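Local structure of putative uncharacterized protein (Enterobacter cloacae, 4HFK) at the interface of chains A and B. The protein serves as Tai4, the immunity protein that binds and inhibits the type VI secretion amidase effector Tae4. Coordinates in Å, arbitrary orientation; residue numbers count along the deposited sequence, not the author numbering. Chains: chain A/B, Putative uncharacterized protein.

Contact 1: the interface of chains A and B. Residues chain A 24, 33, 36-37, 40; chain B 27, 33, 80-81.
B:Ile80 buries 65 Å² against chain A, pressing its side chain onto helix 31-47 while its backbone N-H is held by A:Asp36.

Two polar bonds fix the start of helix 79-87 of chain B. The backbone N of B:Ile80 donates to the carboxylate OD1 of A:Asp36 at 2.9 Å. The bond is nearly straight, 173° at the hydrogen, and arrives on the syn side of the oxygen, though tilted out of the carboxylate plane. With CG anti to the backbone N (chi1 -175°), the aspartate extends toward the incoming helix end, where a carboxylate is well suited to accept an amide N-H. One residue on, the N of B:Leu81 gives its hydrogen to the hydroxyl OG of A:Ser40 over 2.9 Å, along a more bent path. A:Ser40 OG in turn donates to the carbonyl O of A:Asp36 at 2.8 Å, from above the carbonyl plane. Serine suits this place because one oxygen can both accept across the interface and donate within its own helix, an arrangement that fixes its rotation.

The apolar contacts centre on helix 31-47 of chain A, with A:Ile24 added from helix 11-27. The branched A:Leu33 and B:Ile80 can each meet several apolar partners at once. CD1 of A:Leu33 meets B:Ile80 CG1 at 3.8 Å, the side chains crossing at about a right angle. The same methyl reaches B:Ile27 CD1. A:Leu33 CD2 meets CD2 of its counterpart B:Leu33 tip to tip at a tight 3.4 Å. The small A:Ala37 allows B:Ile80 CG1 to approach its CA to 4.0 Å. Beyond it, the CD1 end of B:Ile80 faces the CG2 branch of A:Ile24 head on. The CB atoms of A:Ser40 and B:Leu81 also pack together, 3.7 Å apart.

In the all-helical fold, chain B brings the first turn of helix 79-87, B:Ile27 at the end of helix 11-27, and B:Leu33 from helix 31-47.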
loop_
_atom_site.group_PDB
_atom_site.type_symbol
_atom_site.label_atom_id
_atom_site.label_comp_id
_atom_site.label_asym_id
_atom_site.label_seq_id
_atom_site.Cartn_x
_atom_site.Cartn_y
_atom_site.Cartn_z
ATOM N N ILE A 24 2.859 0.132 -6.903
ATOM C CA ILE A 24 2.254 -1.201 -6.942
ATOM C C ILE A 24 1.841 -1.554 -8.365
ATOM O O ILE A 24 2.061 -2.675 -8.819
ATOM C CB ILE A 24 1.049 -1.295 -5.992
ATOM C CG1 ILE A 24 1.536 -1.220 -4.539
ATOM C CG2 ILE A 24 0.288 -2.596 -6.212
ATOM C CD1 ILE A 24 0.432 -1.063 -3.513
ATOM N N LEU A 33 -4.541 -6.362 -11.511
ATOM C CA LEU A 33 -4.074 -5.681 -10.318
ATOM C C LEU A 33 -3.484 -4.326 -10.695
ATOM O O LEU A 33 -3.677 -3.341 -9.981
ATOM C CB LEU A 33 -3.076 -6.536 -9.545
ATOM C CG LEU A 33 -2.870 -6.153 -8.080
ATOM C CD1 LEU A 33 -4.097 -5.465 -7.508
ATOM C CD2 LEU A 33 -2.619 -7.399 -7.298
ATOM N N ASP A 36 -6.373 -1.995 -11.247
ATOM C CA ASP A 36 -6.929 -1.648 -9.939
ATOM C C ASP A 36 -6.049 -0.598 -9.225
ATOM O O ASP A 36 -6.543 0.424 -8.722
ATOM C CB ASP A 36 -7.075 -2.921 -9.098
ATOM C CG ASP A 36 -7.770 -2.676 -7.761
ATOM O OD1 ASP A 36 -7.337 -1.776 -7.007
ATOM O OD2 ASP A 36 -8.748 -3.398 -7.451
ATOM N N ALA A 37 -4.744 -0.847 -9.198
ATOM C CA ALA A 37 -3.811 0.063 -8.553
ATOM C C ALA A 37 -3.805 1.443 -9.225
ATOM O O ALA A 37 -3.714 2.469 -8.543
ATOM C CB ALA A 37 -2.410 -0.540 -8.532
ATOM N N SER A 40 -7.059 3.151 -8.402
ATOM C CA SER A 40 -6.916 3.580 -7.018
ATOM C C SER A 40 -6.067 4.848 -6.917
ATOM O O SER A 40 -6.450 5.809 -6.233
ATOM C CB SER A 40 -6.307 2.451 -6.182
ATOM O OG SER A 40 -7.188 1.336 -6.144
ATOM N N ILE B 27 -6.003 -9.896 -1.527
ATOM C CA ILE B 27 -6.757 -9.540 -2.740
ATOM C C ILE B 27 -6.000 -9.762 -4.049
ATOM O O ILE B 27 -6.601 -9.739 -5.118
ATOM C CB ILE B 27 -7.320 -8.081 -2.698
ATOM C CG1 ILE B 27 -6.201 -7.040 -2.563
ATOM C CG2 ILE B 27 -8.321 -7.939 -1.560
ATOM C CD1 ILE B 27 -5.647 -6.501 -3.879
ATOM N N LEU B 33 2.882 -11.904 -6.325
ATOM C CA LEU B 33 2.563 -10.680 -5.593
ATOM C C LEU B 33 2.029 -10.963 -4.186
ATOM O O LEU B 33 2.356 -10.237 -3.239
ATOM C CB LEU B 33 1.610 -9.762 -6.363
ATOM C CG LEU B 33 1.669 -8.389 -5.684
ATOM C CD1 LEU B 33 2.675 -7.487 -6.378
ATOM C CD2 LEU B 33 0.322 -7.728 -5.571
ATOM N N ILE B 80 -7.003 -1.925 -4.174
ATOM C CA ILE B 80 -5.753 -1.366 -3.666
ATOM C C ILE B 80 -6.064 -0.128 -2.808
ATOM O O ILE B 80 -5.489 0.055 -1.730
ATOM C CB ILE B 80 -4.776 -1.033 -4.811
ATOM C CG1 ILE B 80 -4.207 -2.320 -5.412
ATOM C CG2 ILE B 80 -3.652 -0.110 -4.332
ATOM C CD1 ILE B 80 -3.356 -3.130 -4.459
ATOM N N LEU B 81 -6.994 0.702 -3.275
ATOM C CA LEU B 81 -7.482 1.811 -2.450
ATOM C C LEU B 81 -8.086 1.276 -1.149
ATOM O O LEU B 81 -7.719 1.727 -0.065
ATOM C CB LEU B 81 -8.504 2.655 -3.216
ATOM C CG LEU B 81 -9.246 3.775 -2.470
ATOM C CD1 LEU B 81 -8.306 4.717 -1.739
ATOM C CD2 LEU B 81 -10.107 4.570 -3.451
#

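Contact 2: the interface of chains A and B. Residues chain A 77-81; chain B 36, 40.
The carboxylate of B:Asp36 faces the first turn of helix 79-87 in chain A, where backbone N-H groups at a helix start lack partners within their own helix.

Both carboxylate oxygens are used. B:Asp36 OD2 accepts from the backbone N of A:Gln79 at 2.7 Å through its syn lone pair. B:Asp36 OD1 takes the N-H of A:Ile80, with its N at 2.9 Å. The second bond is the straighter, 167° at the hydrogen, but lies 35° out of the carboxylate plane. Aspartate suits this role: its two oxygens can serve successive amides, and if ionised, as is likely, it would probably interact favourably with the positive end of the helix dipole. A water extends the network, lying 2.8 Å from OD2 of B:Asp36 and bonded also to the backbone N of A:His77, a residue that is itself poorly ordered.

The third amide of the turn, A:Leu81 N, donates to the hydroxyl OG of B:Ser40 at 3.0 Å, with a bent geometry. OG sits beside the serine's own backbone N (chi1 -66°), from where it also donates to the carbonyl O of B:Asp36.

Packing closes around these bonds. The CB of A:Ile80 lies 4.0 Å from the CB of B:Ser40, and A:Leu81 approaches the same serine with its own CB. CD1 of the A:Tyr78 ring comes within 4.1 Å of B:Ser40 CA, while the first carbons of the A:Gln79 side chain run past OD2 of B:Asp36.

By capping the helix of one subunit with side chains from the other, the site gives the pairing a directional polar component and probably steadies the loop leading into helix 79-87, in what may be a Tai4 dimer.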
loop_
_atom_site.group_PDB
_atom_site.type_symbol
_atom_site.label_atom_id
_atom_site.label_comp_id
_atom_site.label_asym_id
_atom_site.label_seq_id
_atom_site.Cartn_x
_atom_site.Cartn_y
_atom_site.Cartn_z
ATOM N N HIS A 77 11.416 -10.316 -3.692
ATOM C CA HIS A 77 12.133 -9.051 -3.828
ATOM C C HIS A 77 11.540 -7.925 -2.970
ATOM O O HIS A 77 11.947 -6.769 -3.110
ATOM C CB HIS A 77 12.193 -8.609 -5.301
ATOM C CG HIS A 77 12.854 -9.600 -6.212
ATOM N ND1 HIS A 77 14.117 -10.108 -5.973
ATOM C CD2 HIS A 77 12.430 -10.177 -7.360
ATOM C CE1 HIS A 77 14.434 -10.956 -6.933
ATOM N NE2 HIS A 77 13.431 -11.015 -7.791
ATOM N N TYR A 78 10.579 -8.254 -2.110
ATOM C CA TYR A 78 10.012 -7.267 -1.173
ATOM C C TYR A 78 9.598 -5.951 -1.843
ATOM O O TYR A 78 9.759 -4.871 -1.262
ATOM C CB TYR A 78 10.999 -6.987 -0.027
ATOM C CG TYR A 78 11.140 -8.145 0.938
ATOM C CD1 TYR A 78 10.547 -8.102 2.191
ATOM C CD2 TYR A 78 11.847 -9.286 0.586
ATOM C CE1 TYR A 78 10.666 -9.163 3.081
ATOM C CE2 TYR A 78 11.976 -10.354 1.461
ATOM C CZ TYR A 78 11.384 -10.289 2.709
ATOM O OH TYR A 78 11.508 -11.362 3.580
ATOM N N GLN A 79 9.061 -6.048 -3.059
ATOM C CA GLN A 79 8.639 -4.864 -3.805
ATOM C C GLN A 79 7.483 -4.109 -3.158
ATOM O O GLN A 79 7.414 -2.884 -3.253
ATOM C CB GLN A 79 8.279 -5.246 -5.244
ATOM C CG GLN A 79 9.383 -6.056 -5.912
ATOM C CD GLN A 79 9.812 -5.491 -7.249
ATOM O OE1 GLN A 79 10.685 -4.626 -7.321
ATOM N NE2 GLN A 79 9.201 -5.984 -8.319
ATOM N N ILE A 80 6.574 -4.836 -2.509
ATOM C CA ILE A 80 5.423 -4.198 -1.869
ATOM C C ILE A 80 5.918 -3.271 -0.760
ATOM O O ILE A 80 5.467 -2.118 -0.637
ATOM C CB ILE A 80 4.437 -5.242 -1.298
ATOM C CG1 ILE A 80 3.666 -5.917 -2.437
ATOM C CG2 ILE A 80 3.468 -4.593 -0.303
ATOM C CD1 ILE A 80 2.754 -4.963 -3.216
ATOM N N LEU A 81 6.869 -3.761 0.030
ATOM C CA LEU A 81 7.487 -2.916 1.044
ATOM C C LEU A 81 8.213 -1.754 0.371
ATOM O O LEU A 81 8.086 -0.608 0.805
ATOM C CB LEU A 81 8.455 -3.714 1.927
ATOM C CG LEU A 81 8.621 -3.137 3.351
ATOM C CD1 LEU A 81 9.122 -4.204 4.301
ATOM C CD2 LEU A 81 9.586 -1.988 3.357
ATOM N N ASP B 36 5.072 -11.733 -2.038
ATOM C CA ASP B 36 5.829 -10.515 -1.795
ATOM C C ASP B 36 5.090 -9.696 -0.726
ATOM O O ASP B 36 5.702 -9.188 0.218
ATOM C CB ASP B 36 5.977 -9.738 -3.111
ATOM C CG ASP B 36 6.824 -8.479 -2.977
ATOM O OD1 ASP B 36 6.582 -7.661 -2.050
ATOM O OD2 ASP B 36 7.737 -8.293 -3.819
ATOM N N SER B 40 6.516 -8.880 2.827
ATOM C CA SER B 40 6.618 -7.479 3.196
ATOM C C SER B 40 5.945 -7.228 4.543
ATOM O O SER B 40 6.504 -6.550 5.402
ATOM C CB SER B 40 5.988 -6.589 2.116
ATOM O OG SER B 40 6.724 -6.673 0.904
HETATM O O HOH W 1 8.958 -10.433 -5.100
#

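Contact 1 and contact 2 have C-alpha centres about 14 Å apart and share a core that the two-fold relation of the interface repeats with the chains exchanged. Both use residues 36, 40, 80 and 81, with roles reversed: each chain offers helix 31-47 as acceptor surface and the start of helix 79-87 as donor. Contact 1 also includes the leucine pair at position 33, where like residues of the two copies meet, and so joins the two halves. Such reciprocal pairing suits a stable homodimer within the deposited assembly of two Tai4 chains and two other protein chains, although the structure alone does not prove dimerisation in solution.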